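Long-range contacts in voltage-sensor containing phosphatase (Ciona intestinalis, PDB 3V0D), which probably dephosphorylates phosphoinositide lipids of the membrane with a PTEN-like phosphatase domain joined to a C2 domain, under the control of a voltage sensor in the full-length protein: residues A[90-98]-A[127-136]; A[266-276]-A[286-296]. The protein carries 1 engineered substitution. All coordinates share one frame; numbering follows the deposited sequence.

Interaction 1: residues A[90-98]-A[127-136]; sequences VMIDDHNVP and KGGKGRTGTL. With PO4 (phosphate ion), chain C.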
loop_
_atom_site.group_PDB
_atom_site.type_symbol
_atom_site.label_atom_id
_atom_site.label_comp_id
_atom_site.label_asym_id
_atom_site.label_seq_id
_atom_site.Cartn_x
_atom_site.Cartn_y
_atom_site.Cartn_z
ATOM N N VAL A 90 -8.099 -10.806 -0.588
ATOM C CA VAL A 90 -7.901 -9.562 0.155
ATOM C C VAL A 90 -8.135 -8.440 -0.861
ATOM O O VAL A 90 -7.430 -8.372 -1.871
ATOM C CB VAL A 90 -6.464 -9.450 0.768
ATOM C CG1 VAL A 90 -6.404 -8.271 1.713
ATOM C CG2 VAL A 90 -6.050 -10.732 1.486
ATOM N N MET A 91 -9.130 -7.588 -0.627
ATOM C CA MET A 91 -9.538 -6.625 -1.650
ATOM C C MET A 91 -8.680 -5.370 -1.548
ATOM O O MET A 91 -9.001 -4.469 -0.787
ATOM C CB MET A 91 -11.026 -6.310 -1.491
ATOM C CG MET A 91 -11.897 -7.551 -1.650
ATOM S SD MET A 91 -11.909 -8.239 -3.317
ATOM C CE MET A 91 -13.114 -7.183 -4.115
ATOM N N ILE A 92 -7.566 -5.337 -2.250
ATOM C CA ILE A 92 -6.649 -4.187 -2.213
ATOM C C ILE A 92 -6.616 -3.581 -3.614
ATOM O O ILE A 92 -6.399 -4.284 -4.602
ATOM C CB ILE A 92 -5.228 -4.599 -1.789
ATOM C CG1 ILE A 92 -5.252 -5.435 -0.489
ATOM C CG2 ILE A 92 -4.386 -3.335 -1.607
ATOM C CD1 ILE A 92 -3.906 -6.038 -0.159
ATOM N N ASP A 93 -6.821 -2.262 -3.720
ATOM C CA ASP A 93 -6.659 -1.604 -5.011
ATOM C C ASP A 93 -5.178 -1.515 -5.373
ATOM O O ASP A 93 -4.319 -1.311 -4.501
ATOM C CB ASP A 93 -7.223 -0.189 -4.962
ATOM C CG ASP A 93 -8.709 -0.123 -4.761
ATOM O OD1 ASP A 93 -9.429 -1.131 -4.879
ATOM O OD2 ASP A 93 -9.179 1.014 -4.503
ATOM N N ASP A 94 -4.880 -1.615 -6.662
ATOM C CA ASP A 94 -3.494 -1.521 -7.103
ATOM C C ASP A 94 -2.889 -0.205 -6.605
ATOM O O ASP A 94 -3.556 0.849 -6.618
ATOM C CB ASP A 94 -3.433 -1.622 -8.627
ATOM C CG ASP A 94 -2.074 -2.056 -9.145
ATOM O OD1 ASP A 94 -1.945 -2.213 -10.380
ATOM O OD2 ASP A 94 -1.170 -2.275 -8.320
ATOM N N HIS A 95 -1.652 -0.276 -6.123
ATOM C CA HIS A 95 -0.948 0.928 -5.637
ATOM C C HIS A 95 -1.543 1.477 -4.354
ATOM O O HIS A 95 -1.270 2.623 -3.999
ATOM C CB HIS A 95 -0.822 2.037 -6.701
ATOM C CG HIS A 95 -0.486 1.509 -8.034
ATOM N ND1 HIS A 95 0.675 0.820 -8.309
ATOM C CD2 HIS A 95 -1.188 1.552 -9.177
ATOM C CE1 HIS A 95 0.667 0.459 -9.583
ATOM N NE2 HIS A 95 -0.445 0.909 -10.138
ATOM N N ASN A 96 -2.294 0.638 -3.636
ATOM C CA ASN A 96 -2.901 1.026 -2.383
ATOM C C ASN A 96 -2.654 -0.063 -1.328
ATOM O O ASN A 96 -1.815 -0.947 -1.522
ATOM C CB ASN A 96 -4.389 1.361 -2.604
ATOM C CG ASN A 96 -4.543 2.679 -3.348
ATOM O OD1 ASN A 96 -4.484 3.752 -2.740
ATOM N ND2 ASN A 96 -4.717 2.626 -4.657
ATOM N N VAL A 97 -3.337 0.032 -0.189
ATOM C CA VAL A 97 -3.061 -0.801 0.978
ATOM C C VAL A 97 -4.321 -1.491 1.440
ATOM O O VAL A 97 -5.431 -1.002 1.222
ATOM C CB VAL A 97 -2.448 0.025 2.159
ATOM C CG1 VAL A 97 -1.035 0.486 1.812
ATOM C CG2 VAL A 97 -3.348 1.177 2.567
ATOM N N PRO A 98 -4.165 -2.620 2.150
ATOM C CA PRO A 98 -5.308 -3.211 2.852
ATOM C C PRO A 98 -5.664 -2.337 4.064
ATOM O O PRO A 98 -4.813 -1.634 4.612
ATOM C CB PRO A 98 -4.733 -4.544 3.347
ATOM C CG PRO A 98 -3.288 -4.243 3.617
ATOM C CD PRO A 98 -2.892 -3.305 2.476
ATOM N N LYS A 127 -1.394 -8.273 -9.122
ATOM C CA LYS A 127 -1.368 -8.236 -10.592
ATOM C C LYS A 127 0.024 -8.644 -11.045
ATOM O O LYS A 127 0.201 -9.669 -11.707
ATOM C CB LYS A 127 -1.763 -6.849 -11.110
ATOM C CG LYS A 127 -1.781 -6.767 -12.609
ATOM C CD LYS A 127 -2.239 -5.401 -13.139
ATOM C CE LYS A 127 -2.240 -5.422 -14.662
ATOM N NZ LYS A 127 -2.752 -4.163 -15.278
ATOM N N GLY A 128 1.025 -7.853 -10.713
ATOM C CA GLY A 128 2.398 -8.189 -11.047
ATOM C C GLY A 128 3.100 -8.948 -9.942
ATOM O O GLY A 128 4.202 -9.441 -10.155
ATOM N N GLY A 129 2.494 -9.071 -8.767
ATOM C CA GLY A 129 3.181 -9.705 -7.673
ATOM C C GLY A 129 4.295 -8.854 -7.102
ATOM O O GLY A 129 5.280 -9.407 -6.624
ATOM N N LYS A 130 4.084 -7.539 -7.066
ATOM C CA LYS A 130 5.100 -6.632 -6.557
ATOM C C LYS A 130 4.585 -5.845 -5.337
ATOM O O LYS A 130 4.747 -6.326 -4.249
ATOM C CB LYS A 130 5.733 -5.753 -7.625
ATOM C CG LYS A 130 7.021 -5.173 -7.104
ATOM C CD LYS A 130 7.792 -4.444 -8.169
ATOM C CE LYS A 130 7.085 -3.170 -8.555
ATOM N NZ LYS A 130 7.903 -2.413 -9.522
ATOM N N GLY A 131 3.980 -4.681 -5.499
ATOM C CA GLY A 131 3.689 -3.827 -4.363
ATOM C C GLY A 131 2.711 -4.400 -3.354
ATOM O O GLY A 131 2.993 -4.433 -2.145
ATOM N N ARG A 132 1.531 -4.821 -3.803
ATOM C CA ARG A 132 0.561 -5.355 -2.842
ATOM C C ARG A 132 1.066 -6.662 -2.245
ATOM O O ARG A 132 0.989 -6.890 -1.033
ATOM C CB ARG A 132 -0.796 -5.573 -3.532
ATOM C CG ARG A 132 -1.502 -4.249 -3.848
ATOM C CD ARG A 132 -2.742 -4.497 -4.683
ATOM N NE ARG A 132 -2.411 -4.826 -6.060
ATOM C CZ ARG A 132 -3.314 -4.958 -7.020
ATOM N NH1 ARG A 132 -4.616 -4.873 -6.718
ATOM N NH2 ARG A 132 -2.933 -5.189 -8.274
ATOM N N THR A 133 1.589 -7.526 -3.108
ATOM C CA THR A 133 2.184 -8.785 -2.671
ATOM C C THR A 133 3.269 -8.539 -1.619
ATOM O O THR A 133 3.313 -9.220 -0.578
ATOM C CB THR A 133 2.683 -9.569 -3.886
ATOM O OG1 THR A 133 1.555 -10.040 -4.610
ATOM C CG2 THR A 133 3.494 -10.781 -3.485
ATOM N N GLY A 134 4.154 -7.580 -1.875
ATOM C CA GLY A 134 5.229 -7.314 -0.936
ATOM C C GLY A 134 4.727 -6.823 0.409
ATOM O O GLY A 134 5.344 -7.089 1.438
ATOM N N THR A 135 3.615 -6.090 0.431
ATOM C CA THR A 135 3.068 -5.591 1.685
ATOM C C THR A 135 2.697 -6.789 2.572
ATOM O O THR A 135 3.010 -6.816 3.776
ATOM C CB THR A 135 1.806 -4.731 1.431
ATOM O OG1 THR A 135 2.093 -3.689 0.496
ATOM C CG2 THR A 135 1.285 -4.108 2.688
ATOM N N LEU A 136 1.989 -7.768 2.000
ATOM C CA LEU A 136 1.549 -8.912 2.792
ATOM C C LEU A 136 2.663 -9.926 3.039
ATOM O O LEU A 136 2.718 -10.497 4.126
ATOM C CB LEU A 136 0.291 -9.558 2.200
ATOM C CG LEU A 136 -1.030 -8.908 2.664
ATOM C CD1 LEU A 136 -1.133 -7.439 2.229
ATOM C CD2 LEU A 136 -2.219 -9.707 2.208
HETATM P P PO4 C . 0.977 -5.350 -7.854
HETATM O O1 PO4 C . 1.070 -3.835 -8.102
HETATM O O2 PO4 C . -0.300 -5.846 -8.490
HETATM O O3 PO4 C . 2.176 -5.983 -8.506
HETATM O O4 PO4 C . 0.967 -5.602 -6.408
HETATM O O HOH W 1 -0.826 -3.371 -0.277
#

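Interaction 2: residues A[266-276]-A[286-296]; sequences LAGDIKVRFMS and DNCPFYFWFNT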
loop_
_atom_site.group_PDB
_atom_site.type_symbol
_atom_site.label_atom_id
_atom_site.label_comp_id
_atom_site.label_asym_id
_atom_site.label_seq_id
_atom_site.Cartn_x
_atom_site.Cartn_y
_atom_site.Cartn_z
ATOM N N LEU A 266 -13.695 10.811 11.400
ATOM C CA LEU A 266 -12.880 9.815 10.686
ATOM C C LEU A 266 -12.400 8.784 11.693
ATOM O O LEU A 266 -11.990 9.116 12.800
ATOM C CB LEU A 266 -11.644 10.490 10.082
ATOM C CG LEU A 266 -11.910 11.669 9.146
ATOM C CD1 LEU A 266 -10.586 12.248 8.718
ATOM C CD2 LEU A 266 -12.786 11.312 7.955
ATOM N N ALA A 267 -12.423 7.527 11.278
ATOM C CA ALA A 267 -11.870 6.455 12.095
ATOM C C ALA A 267 -11.344 5.386 11.148
ATOM O O ALA A 267 -11.917 5.146 10.083
ATOM C CB ALA A 267 -12.951 5.879 13.011
ATOM N N GLY A 268 -10.231 4.784 11.520
ATOM C CA GLY A 268 -9.681 3.686 10.740
ATOM C C GLY A 268 -8.731 4.155 9.652
ATOM O O GLY A 268 -7.973 5.107 9.829
ATOM N N ASP A 269 -8.747 3.458 8.528
ATOM C CA ASP A 269 -7.789 3.726 7.448
ATOM C C ASP A 269 -8.364 4.807 6.545
ATOM O O ASP A 269 -9.476 4.673 6.020
ATOM C CB ASP A 269 -7.496 2.432 6.722
ATOM C CG ASP A 269 -6.827 1.435 7.635
ATOM O OD1 ASP A 269 -7.487 0.457 8.016
ATOM O OD2 ASP A 269 -5.692 1.730 8.064
ATOM N N ILE A 270 -7.617 5.891 6.400
ATOM C CA ILE A 270 -8.053 7.066 5.667
ATOM C C ILE A 270 -7.101 7.269 4.504
ATOM O O ILE A 270 -5.874 7.201 4.676
ATOM C CB ILE A 270 -8.061 8.302 6.600
ATOM C CG1 ILE A 270 -8.946 8.062 7.847
ATOM C CG2 ILE A 270 -8.482 9.569 5.861
ATOM C CD1 ILE A 270 -10.395 7.775 7.548
ATOM N N LYS A 271 -7.661 7.532 3.334
ATOM C CA LYS A 271 -6.893 7.828 2.134
ATOM C C LYS A 271 -7.139 9.282 1.771
ATOM O O LYS A 271 -8.290 9.736 1.743
ATOM C CB LYS A 271 -7.379 6.919 1.015
ATOM C CG LYS A 271 -6.649 7.057 -0.290
ATOM C CD LYS A 271 -7.326 6.206 -1.385
ATOM C CE LYS A 271 -6.561 6.209 -2.660
ATOM N NZ LYS A 271 -7.241 5.384 -3.649
ATOM N N VAL A 272 -6.072 10.011 1.484
ATOM C CA VAL A 272 -6.162 11.431 1.167
ATOM C C VAL A 272 -5.522 11.614 -0.194
ATOM O O VAL A 272 -4.354 11.245 -0.397
ATOM C CB VAL A 272 -5.442 12.278 2.228
ATOM C CG1 VAL A 272 -5.637 13.746 1.942
ATOM C CG2 VAL A 272 -5.961 11.929 3.629
ATOM N N ARG A 273 -6.284 12.155 -1.141
ATOM C CA ARG A 273 -5.829 12.348 -2.520
ATOM C C ARG A 273 -5.790 13.830 -2.827
ATOM O O ARG A 273 -6.729 14.571 -2.511
ATOM C CB ARG A 273 -6.780 11.676 -3.510
ATOM C CG ARG A 273 -6.857 10.160 -3.321
ATOM C CD ARG A 273 -7.949 9.530 -4.223
ATOM N NE ARG A 273 -7.602 9.623 -5.637
ATOM C CZ ARG A 273 -8.140 10.468 -6.507
ATOM N NH1 ARG A 273 -9.136 11.274 -6.166
ATOM N NH2 ARG A 273 -7.662 10.488 -7.739
ATOM N N PHE A 274 -4.729 14.257 -3.490
ATOM C CA PHE A 274 -4.583 15.646 -3.928
ATOM C C PHE A 274 -4.645 15.671 -5.434
ATOM O O PHE A 274 -3.863 14.993 -6.120
ATOM C CB PHE A 274 -3.275 16.268 -3.418
ATOM C CG PHE A 274 -3.251 16.411 -1.944
ATOM C CD1 PHE A 274 -2.938 15.310 -1.138
ATOM C CD2 PHE A 274 -3.581 17.617 -1.331
ATOM C CE1 PHE A 274 -2.936 15.405 0.239
ATOM C CE2 PHE A 274 -3.570 17.724 0.081
ATOM C CZ PHE A 274 -3.259 16.591 0.857
ATOM N N MET A 275 -5.585 16.469 -5.949
ATOM C CA MET A 275 -5.830 16.635 -7.381
ATOM C C MET A 275 -5.437 18.039 -7.803
ATOM O O MET A 275 -5.371 18.946 -6.965
ATOM C CB MET A 275 -7.309 16.354 -7.677
ATOM C CG MET A 275 -7.674 14.889 -7.464
ATOM S SD MET A 275 -9.424 14.538 -7.444
ATOM C CE MET A 275 -9.840 15.247 -5.861
ATOM N N SER A 276 -5.212 18.213 -9.103
ATOM C CA SER A 276 -4.808 19.511 -9.599
ATOM C C SER A 276 -5.429 19.822 -10.932
ATOM O O SER A 276 -5.539 18.948 -11.796
ATOM C CB SER A 276 -3.294 19.540 -9.758
ATOM O OG SER A 276 -2.848 20.735 -10.361
ATOM N N ASP A 286 -2.971 6.170 -8.930
ATOM C CA ASP A 286 -4.220 6.619 -8.314
ATOM C C ASP A 286 -4.825 7.835 -9.005
ATOM O O ASP A 286 -5.641 8.551 -8.416
ATOM C CB ASP A 286 -4.072 6.835 -6.802
ATOM C CG ASP A 286 -5.327 6.446 -6.048
ATOM O OD1 ASP A 286 -5.607 5.220 -5.952
ATOM O OD2 ASP A 286 -5.996 7.349 -5.530
ATOM N N ASN A 287 -4.455 8.042 -10.267
ATOM C CA ASN A 287 -5.013 9.109 -11.067
ATOM C C ASN A 287 -4.938 10.477 -10.413
ATOM O O ASN A 287 -5.835 11.303 -10.579
ATOM C CB ASN A 287 -6.456 8.769 -11.472
ATOM C CG ASN A 287 -6.941 9.606 -12.629
ATOM O OD1 ASN A 287 -6.174 9.959 -13.523
ATOM N ND2 ASN A 287 -8.214 9.946 -12.607
ATOM N N CYS A 288 -3.848 10.738 -9.716
ATOM C CA CYS A 288 -3.657 12.066 -9.125
ATOM C C CYS A 288 -2.183 12.362 -8.931
ATOM O O CYS A 288 -1.350 11.442 -8.943
ATOM C CB CYS A 288 -4.448 12.218 -7.808
ATOM S SG CYS A 288 -3.864 11.179 -6.456
ATOM N N PRO A 289 -1.836 13.641 -8.733
ATOM C CA PRO A 289 -0.432 13.968 -8.457
ATOM C C PRO A 289 0.137 13.310 -7.212
ATOM O O PRO A 289 1.226 12.765 -7.298
ATOM C CB PRO A 289 -0.439 15.494 -8.358
ATOM C CG PRO A 289 -1.558 15.898 -9.306
ATOM C CD PRO A 289 -2.629 14.853 -9.057
ATOM N N PHE A 290 -0.553 13.337 -6.062
ATOM C CA PHE A 290 0.014 12.709 -4.869
ATOM C C PHE A 290 -1.085 12.356 -3.887
ATOM O O PHE A 290 -2.142 12.993 -3.883
ATOM C CB PHE A 290 1.121 13.574 -4.225
ATOM C CG PHE A 290 0.724 14.990 -3.866
ATOM C CD1 PHE A 290 0.327 15.320 -2.580
ATOM C CD2 PHE A 290 0.851 16.022 -4.803
ATOM C CE1 PHE A 290 -0.001 16.636 -2.227
ATOM C CE2 PHE A 290 0.505 17.317 -4.475
ATOM C CZ PHE A 290 0.099 17.635 -3.194
ATOM N N TYR A 291 -0.833 11.319 -3.092
ATOM C CA TYR A 291 -1.861 10.792 -2.175
ATOM C C TYR A 291 -1.163 10.038 -1.067
ATOM O O TYR A 291 0.047 9.761 -1.155
ATOM C CB TYR A 291 -2.882 9.906 -2.914
ATOM C CG TYR A 291 -2.320 8.617 -3.515
ATOM C CD1 TYR A 291 -2.597 7.373 -2.921
ATOM C CD2 TYR A 291 -1.493 8.625 -4.653
ATOM C CE1 TYR A 291 -2.106 6.206 -3.436
ATOM C CE2 TYR A 291 -0.988 7.460 -5.176
ATOM C CZ TYR A 291 -1.275 6.240 -4.549
ATOM O OH TYR A 291 -0.733 5.107 -5.110
ATOM N N PHE A 292 -1.907 9.644 -0.029
ATOM C CA PHE A 292 -1.342 8.798 1.015
ATOM C C PHE A 292 -2.460 8.195 1.851
ATOM O O PHE A 292 -3.571 8.722 1.900
ATOM C CB PHE A 292 -0.332 9.565 1.913
ATOM C CG PHE A 292 -0.894 10.778 2.559
ATOM C CD1 PHE A 292 -1.595 10.702 3.768
ATOM C CD2 PHE A 292 -0.663 12.028 1.984
ATOM C CE1 PHE A 292 -2.064 11.857 4.380
ATOM C CE2 PHE A 292 -1.117 13.187 2.605
ATOM C CZ PHE A 292 -1.831 13.103 3.773
ATOM N N TRP A 293 -2.101 7.141 2.586
ATOM C CA TRP A 293 -2.951 6.518 3.597
ATOM C C TRP A 293 -2.374 6.686 4.979
ATOM O O TRP A 293 -1.153 6.649 5.172
ATOM C CB TRP A 293 -3.060 5.027 3.354
ATOM C CG TRP A 293 -3.797 4.613 2.133
ATOM C CD1 TRP A 293 -3.354 4.579 0.833
ATOM C CD2 TRP A 293 -5.102 4.045 2.110
ATOM N NE1 TRP A 293 -4.309 4.023 0.009
ATOM C CE2 TRP A 293 -5.392 3.690 0.781
ATOM C CE3 TRP A 293 -6.057 3.787 3.105
ATOM C CZ2 TRP A 293 -6.582 3.076 0.416
ATOM C CZ3 TRP A 293 -7.239 3.178 2.744
ATOM C CH2 TRP A 293 -7.489 2.827 1.405
ATOM N N PHE A 294 -3.245 6.765 5.972
ATOM C CA PHE A 294 -2.842 6.646 7.361
ATOM C C PHE A 294 -3.989 6.023 8.149
ATOM O O PHE A 294 -5.127 6.002 7.692
ATOM C CB PHE A 294 -2.426 8.006 7.963
ATOM C CG PHE A 294 -3.572 8.956 8.134
ATOM C CD1 PHE A 294 -4.215 9.070 9.360
ATOM C CD2 PHE A 294 -4.066 9.695 7.063
ATOM C CE1 PHE A 294 -5.295 9.909 9.517
ATOM C CE2 PHE A 294 -5.170 10.539 7.212
ATOM C CZ PHE A 294 -5.781 10.650 8.444
ATOM N N ASN A 295 -3.683 5.543 9.352
ATOM C CA ASN A 295 -4.702 4.995 10.237
ATOM C C ASN A 295 -4.857 5.897 11.453
ATOM O O ASN A 295 -3.871 6.255 12.115
ATOM C CB ASN A 295 -4.351 3.566 10.644
ATOM C CG ASN A 295 -5.484 2.920 11.445
ATOM O OD1 ASN A 295 -5.700 3.264 12.603
ATOM N ND2 ASN A 295 -6.226 2.026 10.825
ATOM N N THR A 296 -6.100 6.293 11.729
ATOM C CA THR A 296 -6.338 7.255 12.815
ATOM C C THR A 296 -5.822 6.782 14.179
ATOM O O THR A 296 -5.421 7.580 15.006
ATOM C CB THR A 296 -7.818 7.611 12.941
ATOM O OG1 THR A 296 -8.571 6.438 13.265
ATOM C CG2 THR A 296 -8.372 8.252 11.684
#

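Interaction 1: residues A[90-98]-A[127-136]
Arg-132 meets Ile-92 and Asp-94 where residues 127-132 of the phosphate-binding P-loop of a protein tyrosine phosphatase fold face the loop equivalent to the family's WPD loop. A bend at chi3 (-74°) turns the long arginine chain so that its guanidinium spans strand end and anion. Along one edge NH1 donates to Ile-92 O (2.8 Å, 145° at the hydrogen), with the acceptor in the guanidinium plane; along another, NH2 reaches phosphate O2 at 2.7 Å. Glu-75 also pairs with NH1, fixing the group's rotation. Asp-94 lies over the guanidinium face, its carboxylate plane only 16° from parallel. OD2 is 3.4 Å from NH2, a purely electrostatic salt bridge because no N-H points at it. Glycines suit the P-loop, whose backbone amides turn inward on the anion: Arg-132 N gives phosphate O4 a 2.8 Å bond, and Ser-126, the engineered replacement for cysteine, adds its hydroxyl. Behind this polar site, Leu-136 supplies branched methyls to fill the hydrophobic core: CD2 meets Val-90 tip to tip, while CD1 slides past Ile-92 CD1 at 3.9 Å. A water donates to both Asn-96 O (2.9 Å) and Thr-135 OG1 (3.0 Å), whose hydroxyl in turn donates to Gly-131 O.

Interaction 2: residues A[266-276]-A[286-296]
Phe-274 and Phe-290 lie at one end of an antiparallel strand pair, 269-276 with 290-295, which forms the edge of the four-stranded sheet in the C2 beta-sandwich. Their rings are nearly parallel (18°) but slid apart, so Phe-290 CE1 sits over the rim of the Phe-274 face, 3.3 Å from CG. Phe-290, Phe-292 and Phe-294 all hold CG between backbone N and carbonyl carbon, as at Phe-292 (chi1 57°), and this swings each ring across to its neighbour on the other strand. Val-272 CB rests over the Phe-292 face and Ile-270 CB over that of Phe-294, while Val-272 CG2 touches the Phe-294 edge at 3.9 Å. Flat rings and beta-branched chains pack closely here, and strand 328-335 of the second sheet covers Phe-274, Phe-292 and Phe-294.

The opposite face is polar. Its Trp-293 and Tyr-291 part lies against the phosphatase domain, bonding Asn-96 and His-95; the looser side surrounds partly exposed Arg-273 and Asp-286, beside exposed Asn-287. Lys-271 runs fully extended over the Trp-293 indole, CB 3.7 Å from the centroid of the six-membered ring, before NZ reaches Asp-286 OD1 at 2.8 Å. Arg-273 approaches the same residue side-on: NE donates to OD2 (2.8 Å) and NH2 to the backbone O (2.9 Å). Farther along, Asn-295 ND2 donates to Asp-269 OD2 (2.8 Å) from above the carboxylate plane, and Tyr-181 also binds that oxygen. Two cations sharing one carboxylate would probably keep Asp-286 ionised and tie the loop before strand 290-295 to its partner, whereas the phenylalanine face depends on apolar packing.

Overall arrangement
Interaction 1 comes first along the chain, in the phosphatase domain, where the end of strand 87-92 and the loop after it meet the P-loop and the start of helix 131-143; interaction 2 follows in the C2 domain, on the edge of its four-stranded sheet. Their centres are about 16 Å apart, yet they meet directly at the domain interface. Asn-96 OD1 and Trp-293 NE1 lie 2.8 Å apart, as do His-95 O and Tyr-291 OH, each a probable hydrogen bond, and Val-97 packs on the Trp-293 indole. Helix 176-191 touches both contacts. The polar face of 290-295 thus backs the loop that follows strand 87-92, an arrangement consistent with the C2 domain helping to position that loop beside the phosphate site.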